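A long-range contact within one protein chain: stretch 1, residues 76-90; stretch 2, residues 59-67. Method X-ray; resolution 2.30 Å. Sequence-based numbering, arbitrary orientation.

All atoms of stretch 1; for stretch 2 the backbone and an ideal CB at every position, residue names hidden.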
ATOM      1  N   CYS A  76     -10.634   0.904 -10.877  1.00 68.56           N
ATOM      2  CA  CYS A  76     -10.606   1.094  -9.434  1.00 67.86           C
ATOM      3  C   CYS A  76     -10.953   2.538  -9.100  1.00 67.67           C
ATOM      4  O   CYS A  76     -10.961   3.400  -9.982  1.00 67.50           O
ATOM      5  CB  CYS A  76      -9.235   0.729  -8.864  1.00 68.76           C
ATOM      6  SG  CYS A  76      -7.856   1.621  -9.612  1.00 67.28           S
ATOM      7  N   MET A  77     -11.245   2.795  -7.830  1.00 68.20           N
ATOM      8  CA  MET A  77     -11.560   4.144  -7.377  1.00 67.17           C
ATOM      9  C   MET A  77     -10.384   4.744  -6.606  1.00 61.11           C
ATOM     10  O   MET A  77     -10.009   4.246  -5.547  1.00 56.41           O
ATOM     11  CB  MET A  77     -12.818   4.138  -6.504  1.00 70.12           C
ATOM     12  CG  MET A  77     -14.057   3.563  -7.184  1.00 72.90           C
ATOM     13  SD  MET A  77     -14.538   4.441  -8.688  1.00 80.95           S
ATOM     14  CE  MET A  77     -15.190   5.967  -8.017  1.00 57.97           C
ATOM     15  N   THR A  78      -9.801   5.811  -7.149  1.00 61.64           N
ATOM     16  CA  THR A  78      -8.699   6.513  -6.491  1.00 57.57           C
ATOM     17  C   THR A  78      -9.175   7.827  -5.883  1.00 58.77           C
ATOM     18  O   THR A  78     -10.034   8.500  -6.453  1.00 63.92           O
ATOM     19  CB  THR A  78      -7.544   6.813  -7.466  1.00 54.60           C
ATOM     20  OG1 THR A  78      -8.018   7.652  -8.528  1.00 56.34           O
ATOM     21  CG2 THR A  78      -6.975   5.519  -8.038  1.00 46.01           C
ATOM     22  N   LEU A  79      -8.614   8.191  -4.733  1.00 57.08           N
ATOM     23  CA  LEU A  79      -8.998   9.419  -4.044  1.00 57.23           C
ATOM     24  C   LEU A  79      -8.864  10.635  -4.962  1.00 60.38           C
ATOM     25  O   LEU A  79      -7.889  10.758  -5.703  1.00 63.57           O
ATOM     26  CB  LEU A  79      -8.157   9.604  -2.777  1.00 52.40           C
ATOM     27  CG  LEU A  79      -8.518   8.702  -1.590  1.00 45.78           C
ATOM     28  CD1 LEU A  79      -7.380   8.651  -0.583  1.00 43.78           C
ATOM     29  CD2 LEU A  79      -9.804   9.175  -0.919  1.00 47.45           C
ATOM     30  N   SER A  80      -9.858  11.517  -4.922  1.00 59.64           N
ATOM     31  CA  SER A  80      -9.899  12.673  -5.811  1.00 66.71           C
ATOM     32  C   SER A  80      -9.210  13.883  -5.187  1.00 70.13           C
ATOM     33  O   SER A  80      -9.435  14.199  -4.018  1.00 69.91           O
ATOM     34  CB  SER A  80     -11.345  13.020  -6.170  1.00 71.32           C
ATOM     35  OG  SER A  80     -11.396  14.110  -7.073  1.00 74.60           O
ATOM     36  N   PHE A  81      -8.375  14.555  -5.974  1.00 71.79           N
ATOM     37  CA  PHE A  81      -7.621  15.706  -5.489  1.00 77.95           C
ATOM     38  C   PHE A  81      -8.447  16.990  -5.523  1.00 81.26           C
ATOM     39  O   PHE A  81      -8.010  18.025  -5.026  1.00 82.49           O
ATOM     40  CB  PHE A  81      -6.341  15.888  -6.308  1.00 78.79           C
ATOM     41  CG  PHE A  81      -5.289  14.853  -6.023  1.00 77.81           C
ATOM     42  CD1 PHE A  81      -4.394  15.026  -4.979  1.00 77.78           C
ATOM     43  CD2 PHE A  81      -5.196  13.704  -6.794  1.00 75.93           C
ATOM     44  CE1 PHE A  81      -3.423  14.074  -4.710  1.00 73.58           C
ATOM     45  CE2 PHE A  81      -4.230  12.752  -6.531  1.00 71.40           C
ATOM     46  CZ  PHE A  81      -3.343  12.937  -5.487  1.00 70.48           C
ATOM     47  N   LYS A  82      -9.638  16.916  -6.112  1.00 83.81           N
ATOM     48  CA  LYS A  82     -10.545  18.058  -6.165  1.00 85.29           C
ATOM     49  C   LYS A  82     -11.354  18.174  -4.873  1.00 82.78           C
ATOM     50  O   LYS A  82     -11.655  19.276  -4.416  1.00 87.75           O
ATOM     51  CB  LYS A  82     -11.480  17.949  -7.373  1.00 89.85           C
ATOM     52  CG  LYS A  82     -10.787  18.150  -8.716  1.00 95.25           C
ATOM     53  CD  LYS A  82     -11.695  17.753  -9.873  1.00104.47           C
ATOM     54  CE  LYS A  82     -10.940  17.743 -11.197  1.00108.42           C
ATOM     55  NZ  LYS A  82     -11.705  17.058 -12.278  1.00112.02           N
ATOM     56  N   ASN A  83     -11.708  17.033  -4.291  1.00 73.95           N
ATOM     57  CA  ASN A  83     -12.320  17.011  -2.968  1.00 70.56           C
ATOM     58  C   ASN A  83     -11.254  17.267  -1.907  1.00 66.10           C
ATOM     59  O   ASN A  83     -10.235  16.573  -1.868  1.00 64.57           O
ATOM     60  CB  ASN A  83     -13.021  15.674  -2.717  1.00 69.72           C
ATOM     61  CG  ASN A  83     -13.813  15.661  -1.421  1.00 68.52           C
ATOM     62  OD1 ASN A  83     -13.245  15.673  -0.328  1.00 66.72           O
ATOM     63  ND2 ASN A  83     -15.133  15.619  -1.538  1.00 70.70           N
ATOM     64  N   LEU A  84     -11.490  18.256  -1.048  1.00 61.56           N
ATOM     65  CA  LEU A  84     -10.471  18.718  -0.111  1.00 60.96           C
ATOM     66  C   LEU A  84     -10.113  17.689   0.956  1.00 59.83           C
ATOM     67  O   LEU A  84      -8.933  17.504   1.259  1.00 58.03           O
ATOM     68  CB  LEU A  84     -10.913  20.023   0.556  1.00 61.95           C
ATOM     69  CG  LEU A  84     -10.599  21.309  -0.217  1.00 63.92           C
ATOM     70  CD1 LEU A  84     -11.217  22.529   0.456  1.00 64.98           C
ATOM     71  CD2 LEU A  84      -9.094  21.480  -0.359  1.00 60.30           C
ATOM     72  N   ARG A  85     -11.110  17.018   1.525  1.00 61.94           N
ATOM     73  CA  ARG A  85     -10.827  15.997   2.535  1.00 66.50           C
ATOM     74  C   ARG A  85     -10.159  14.770   1.930  1.00 59.82           C
ATOM     75  O   ARG A  85      -9.319  14.140   2.568  1.00 56.96           O
ATOM     76  CB  ARG A  85     -12.096  15.569   3.277  1.00 73.75           C
ATOM     77  CG  ARG A  85     -11.759  14.836   4.570  1.00 77.24           C
ATOM     78  CD  ARG A  85     -12.907  14.001   5.094  1.00 85.48           C
ATOM     79  NE  ARG A  85     -12.611  13.480   6.426  1.00 90.38           N
ATOM     80  CZ  ARG A  85     -13.421  12.690   7.123  1.00 92.96           C
ATOM     81  NH1 ARG A  85     -14.588  12.312   6.618  1.00 92.51           N
ATOM     82  NH2 ARG A  85     -13.062  12.275   8.329  1.00 95.06           N
ATOM     83  N   ALA A  86     -10.539  14.428   0.703  1.00 62.16           N
ATOM     84  CA  ALA A  86      -9.936  13.291   0.019  1.00 55.80           C
ATOM     85  C   ALA A  86      -8.501  13.642  -0.323  1.00 53.07           C
ATOM     86  O   ALA A  86      -7.614  12.803  -0.253  1.00 51.33           O
ATOM     87  CB  ALA A  86     -10.714  12.930  -1.229  1.00 52.57           C
ATOM     88  N   HIS A  87      -8.283  14.908  -0.670  1.00 55.65           N
ATOM     89  CA  HIS A  87      -6.953  15.421  -0.984  1.00 56.26           C
ATOM     90  C   HIS A  87      -6.022  15.350   0.234  1.00 59.75           C
ATOM     91  O   HIS A  87      -4.836  15.041   0.103  1.00 60.57           O
ATOM     92  CB  HIS A  87      -7.062  16.863  -1.501  1.00 56.98           C
ATOM     93  CG  HIS A  87      -5.796  17.403  -2.093  1.00 59.61           C
ATOM     94  ND1 HIS A  87      -5.750  18.594  -2.785  1.00 62.45           N
ATOM     95  CD2 HIS A  87      -4.531  16.919  -2.095  1.00 58.47           C
ATOM     96  CE1 HIS A  87      -4.512  18.822  -3.187  1.00 60.25           C
ATOM     97  NE2 HIS A  87      -3.753  17.821  -2.780  1.00 61.53           N
ATOM     98  N   GLN A  88      -6.567  15.621   1.416  1.00 61.33           N
ATOM     99  CA  GLN A  88      -5.789  15.604   2.652  1.00 60.42           C
ATOM    100  C   GLN A  88      -5.348  14.186   2.995  1.00 55.70           C
ATOM    101  O   GLN A  88      -4.255  13.977   3.514  1.00 56.25           O
ATOM    102  CB  GLN A  88      -6.608  16.200   3.799  1.00 65.36           C
ATOM    103  CG  GLN A  88      -5.865  16.391   5.116  1.00 69.00           C
ATOM    104  CD  GLN A  88      -6.704  17.139   6.147  1.00 78.79           C
ATOM    105  OE1 GLN A  88      -7.895  17.386   5.940  1.00 82.41           O
ATOM    106  NE2 GLN A  88      -6.082  17.505   7.261  1.00 80.19           N
ATOM    107  N   ILE A  89      -6.204  13.211   2.704  1.00 57.10           N
ATOM    108  CA  ILE A  89      -5.848  11.808   2.884  1.00 52.73           C
ATOM    109  C   ILE A  89      -4.767  11.392   1.889  1.00 48.72           C
ATOM    110  O   ILE A  89      -3.814  10.704   2.255  1.00 52.11           O
ATOM    111  CB  ILE A  89      -7.073  10.893   2.736  1.00 58.71           C
ATOM    112  CG1 ILE A  89      -8.104  11.225   3.813  1.00 58.03           C
ATOM    113  CG2 ILE A  89      -6.650   9.437   2.836  1.00 58.20           C
ATOM    114  CD1 ILE A  89      -9.520  10.962   3.400  1.00 63.18           C
ATOM    115  N   ALA A  90      -4.902  11.812   0.634  1.00 47.29           N
ATOM    116  CA  ALA A  90      -3.905  11.469  -0.380  1.00 46.58           C
ATOM    117  C   ALA A  90      -2.521  11.983   0.008  1.00 50.00           C
ATOM    118  O   ALA A  90      -1.512  11.322  -0.249  1.00 50.80           O
ATOM    119  CB  ALA A  90      -4.314  12.019  -1.742  1.00 45.69           C
ATOM    120  N   UNK A  59     -15.654   2.919   3.588  1.00 69.62           N
ATOM    121  CA  UNK A  59     -15.187   3.779   4.664  1.00 66.75           C
ATOM    122  C   UNK A  59     -15.391   5.233   4.257  1.00 66.18           C
ATOM    123  O   UNK A  59     -15.741   6.081   5.078  1.00 61.97           O
ATOM    124  CB  UNK A  59     -13.718   3.503   4.992  1.00 66.75           C
ATOM    125  N   UNK A  60     -15.180   5.505   2.974  1.00 68.18           N
ATOM    126  CA  UNK A  60     -15.494   6.803   2.389  1.00 69.14           C
ATOM    127  C   UNK A  60     -16.428   6.626   1.197  1.00 72.53           C
ATOM    128  O   UNK A  60     -16.235   5.718   0.386  1.00 74.21           O
ATOM    129  CB  UNK A  60     -14.216   7.530   1.966  1.00 69.14           C
ATOM    130  N   UNK A  61     -17.433   7.492   1.095  1.00 74.33           N
ATOM    131  CA  UNK A  61     -18.407   7.434   0.004  1.00 80.43           C
ATOM    132  C   UNK A  61     -17.753   7.703  -1.347  1.00 78.15           C
ATOM    133  O   UNK A  61     -16.694   8.328  -1.417  1.00 75.13           O
ATOM    134  CB  UNK A  61     -19.533   8.441   0.246  1.00 80.43           C
ATOM    135  N   UNK A  62     -18.403   7.248  -2.416  1.00 79.97           N
ATOM    136  CA  UNK A  62     -17.871   7.360  -3.776  1.00 81.25           C
ATOM    137  C   UNK A  62     -17.594   8.799  -4.229  1.00 81.88           C
ATOM    138  O   UNK A  62     -16.913   9.012  -5.232  1.00 81.51           O
ATOM    139  CB  UNK A  62     -18.852   6.710  -4.754  1.00 81.25           C
ATOM    140  N   UNK A  63     -18.128   9.776  -3.502  1.00 84.86           N
ATOM    141  CA  UNK A  63     -17.905  11.188  -3.818  1.00 87.72           C
ATOM    142  C   UNK A  63     -16.438  11.592  -3.630  1.00 82.57           C
ATOM    143  O   UNK A  63     -15.928  12.479  -4.322  1.00 79.43           O
ATOM    144  CB  UNK A  63     -18.801  12.067  -2.944  1.00 87.72           C
ATOM    145  N   UNK A  64     -15.765  10.930  -2.695  1.00 79.24           N
ATOM    146  CA  UNK A  64     -14.368  11.217  -2.382  1.00 74.56           C
ATOM    147  C   UNK A  64     -13.398  10.594  -3.385  1.00 70.57           C
ATOM    148  O   UNK A  64     -12.187  10.811  -3.305  1.00 69.21           O
ATOM    149  CB  UNK A  64     -14.040  10.717  -0.974  1.00 74.56           C
ATOM    150  N   UNK A  65     -13.934   9.831  -4.331  1.00 68.49           N
ATOM    151  CA  UNK A  65     -13.101   9.088  -5.269  1.00 62.39           C
ATOM    152  C   UNK A  65     -13.384   9.434  -6.723  1.00 65.96           C
ATOM    153  O   UNK A  65     -14.357  10.111  -7.038  1.00 68.91           O
ATOM    154  CB  UNK A  65     -13.298   7.586  -5.056  1.00 62.39           C
ATOM    155  N   UNK A  66     -12.519   8.953  -7.607  1.00 69.44           N
ATOM    156  CA  UNK A  66     -12.724   9.095  -9.041  1.00 75.57           C
ATOM    157  C   UNK A  66     -12.391   7.781  -9.740  1.00 71.77           C
ATOM    158  O   UNK A  66     -11.626   6.969  -9.217  1.00 65.96           O
ATOM    159  CB  UNK A  66     -11.873  10.236  -9.601  1.00 75.57           C
ATOM    160  N   UNK A  67     -12.975   7.565 -10.914  1.00 75.70           N
ATOM    161  CA  UNK A  67     -12.763   6.311 -11.622  1.00 78.55           C
ATOM    162  C   UNK A  67     -11.454   6.323 -12.398  1.00 80.12           C
ATOM    163  O   UNK A  67     -11.182   7.234 -13.181  1.00 82.26           O
ATOM    164  CB  UNK A  67     -13.932   6.034 -12.570  1.00 78.55           C
TER

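Position 59 has nothing of stretch 1 within 5.5 Å of its ideal CB, so stretch 1 sets no preference; it is Ile 59, which makes no contact.

At position 60 the CA-to-CB bond points toward stretch 1, yet the ideal CB again finds no atom within 5.5 Å. A long side chain is needed to reach the apolar ends of Leu 79 and Ile 89, and leucine, isoleucine or methionine would serve. The residue is Leu 60 (chi1 m, chi2 t); its CD1 lies 3.6 Å from Ile 89 CD1 and 4.1 Å from Leu 79 CD2.

Position 61 is out of reach and almost any residue would fit; it is Glu 61. Positions 62 and 63 point sideways. The ideal CB of 62 is 5.0 Å from Met 77 CE. The ideal CB of 63 is 5.3 Å from Asn 83 ND2. Such loose surroundings admit many polar side chains, and Lys 62 and Glu 63 both lead their ends away.

Position 64 is more constrained. Its ideal CB is 4.0 Å from Ala 86 CB and 4.5 Å from Leu 79 CD2, while its backbone O accepts from Ser 80 N at 2.9 Å (166°), a bond that asks nothing of the side chain. The small Ala 86 leaves room beside the helix start, so a broad aromatic or a long aliphatic chain would suit. Tyr 64 (chi1 m) swings its ring nearer: CD1 is 3.3 Å from Asn 83 OD1, which sits at the ring edge and also caps the helix by accepting from Ala 86 N.

At position 65, phi/psi of -122/170 is extended, and the CA is 4.3 Å from Leu 79 CA in a non-hydrogen-bonded antiparallel pair. The ideal CB lies 3.8 Å from Met 77 CB, with Leu 79 farther along, so a large apolar residue, aliphatic or aromatic, is favored. Phe 65 places CE1 3.5 Å from Leu 79 CD2.

Position 66 pairs with Thr 78 through two backbone bonds, 66 N to Thr 78 O (2.8 Å) and Thr 78 N to 66 O (3.0 Å). Its CB shares a face of the sheet with Thr 78 and lies 4.4 Å from Ser 80 CB; serine, threonine or valine would fit. The residue is Ser 66 (chi1 t).

Position 67 shares the other face with Met 77, its ideal CB 4.2 Å from Met 77 SD. A chain with an aliphatic stem is suitable, charged or not. Lys 67 is fully extended (all chi t), and its CB packs against Met 77 SD at 4.2 Å.

Stretch 2 (59-67) ILEKEYFSK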
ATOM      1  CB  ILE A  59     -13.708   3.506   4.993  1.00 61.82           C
ATOM      2  CG1 ILE A  59     -13.534   2.053   5.443  1.00 64.18           C
ATOM      3  CG2 ILE A  59     -13.198   4.457   6.062  1.00 61.81           C
ATOM      4  CD1 ILE A  59     -12.110   1.693   5.845  1.00 62.59           C
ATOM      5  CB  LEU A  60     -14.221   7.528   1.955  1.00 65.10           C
ATOM      6  CG  LEU A  60     -13.284   8.016   3.059  1.00 63.74           C
ATOM      7  CD1 LEU A  60     -12.046   8.647   2.449  1.00 63.19           C
ATOM      8  CD2 LEU A  60     -13.997   8.998   3.974  1.00 65.36           C
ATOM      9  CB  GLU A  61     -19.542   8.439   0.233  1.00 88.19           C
ATOM     10  CG  GLU A  61     -20.324   8.236   1.522  1.00 97.06           C
ATOM     11  CD  GLU A  61     -19.665   8.903   2.716  1.00104.13           C
ATOM     12  OE1 GLU A  61     -19.873   8.434   3.854  1.00108.95           O
ATOM     13  OE2 GLU A  61     -18.946   9.903   2.514  1.00104.60           O
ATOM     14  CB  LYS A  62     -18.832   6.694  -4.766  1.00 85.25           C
ATOM     15  CG  LYS A  62     -20.235   7.284  -4.741  1.00 91.06           C
ATOM     16  CD  LYS A  62     -21.085   6.772  -5.894  1.00 96.58           C
ATOM     17  CE  LYS A  62     -22.426   7.491  -5.934  1.00103.48           C
ATOM     18  NZ  LYS A  62     -23.249   7.104  -7.115  1.00107.96           N
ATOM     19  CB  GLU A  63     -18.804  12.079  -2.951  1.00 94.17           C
ATOM     20  CG  GLU A  63     -20.132  12.473  -3.600  1.00103.23           C
ATOM     21  CD  GLU A  63     -21.028  11.284  -3.904  1.00107.81           C
ATOM     22  OE1 GLU A  63     -21.482  11.163  -5.061  1.00112.00           O
ATOM     23  OE2 GLU A  63     -21.289  10.476  -2.988  1.00107.27           O
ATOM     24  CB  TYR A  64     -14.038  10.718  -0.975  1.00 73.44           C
ATOM     25  CG  TYR A  64     -14.812  11.422   0.114  1.00 76.92           C
ATOM     26  CD1 TYR A  64     -14.819  12.809   0.202  1.00 81.11           C
ATOM     27  CD2 TYR A  64     -15.550  10.703   1.042  1.00 76.86           C
ATOM     28  CE1 TYR A  64     -15.529  13.461   1.193  1.00 81.43           C
ATOM     29  CE2 TYR A  64     -16.264  11.345   2.037  1.00 79.04           C
ATOM     30  CZ  TYR A  64     -16.250  12.724   2.108  1.00 80.92           C
ATOM     31  OH  TYR A  64     -16.958  13.372   3.093  1.00 82.28           O
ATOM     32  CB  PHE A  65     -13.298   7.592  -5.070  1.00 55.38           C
ATOM     33  CG  PHE A  65     -12.993   7.121  -3.682  1.00 52.20           C
ATOM     34  CD1 PHE A  65     -11.712   6.706  -3.337  1.00 49.54           C
ATOM     35  CD2 PHE A  65     -13.989   7.090  -2.718  1.00 53.56           C
ATOM     36  CE1 PHE A  65     -11.435   6.264  -2.049  1.00 50.24           C
ATOM     37  CE2 PHE A  65     -13.722   6.653  -1.432  1.00 53.80           C
ATOM     38  CZ  PHE A  65     -12.446   6.240  -1.094  1.00 51.09           C
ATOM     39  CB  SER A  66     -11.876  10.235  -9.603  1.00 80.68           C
ATOM     40  OG  SER A  66     -12.204  10.470 -10.961  1.00 87.31           O
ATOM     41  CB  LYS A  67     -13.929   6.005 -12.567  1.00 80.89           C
ATOM     42  CG  LYS A  67     -13.855   4.602 -13.167  1.00 82.67           C
ATOM     43  CD  LYS A  67     -15.107   4.251 -13.958  1.00 89.67           C
ATOM     44  CE  LYS A  67     -15.068   2.809 -14.447  1.00 92.22           C
ATOM     45  NZ  LYS A  67     -16.299   2.441 -15.204  1.00 98.53           N
TER
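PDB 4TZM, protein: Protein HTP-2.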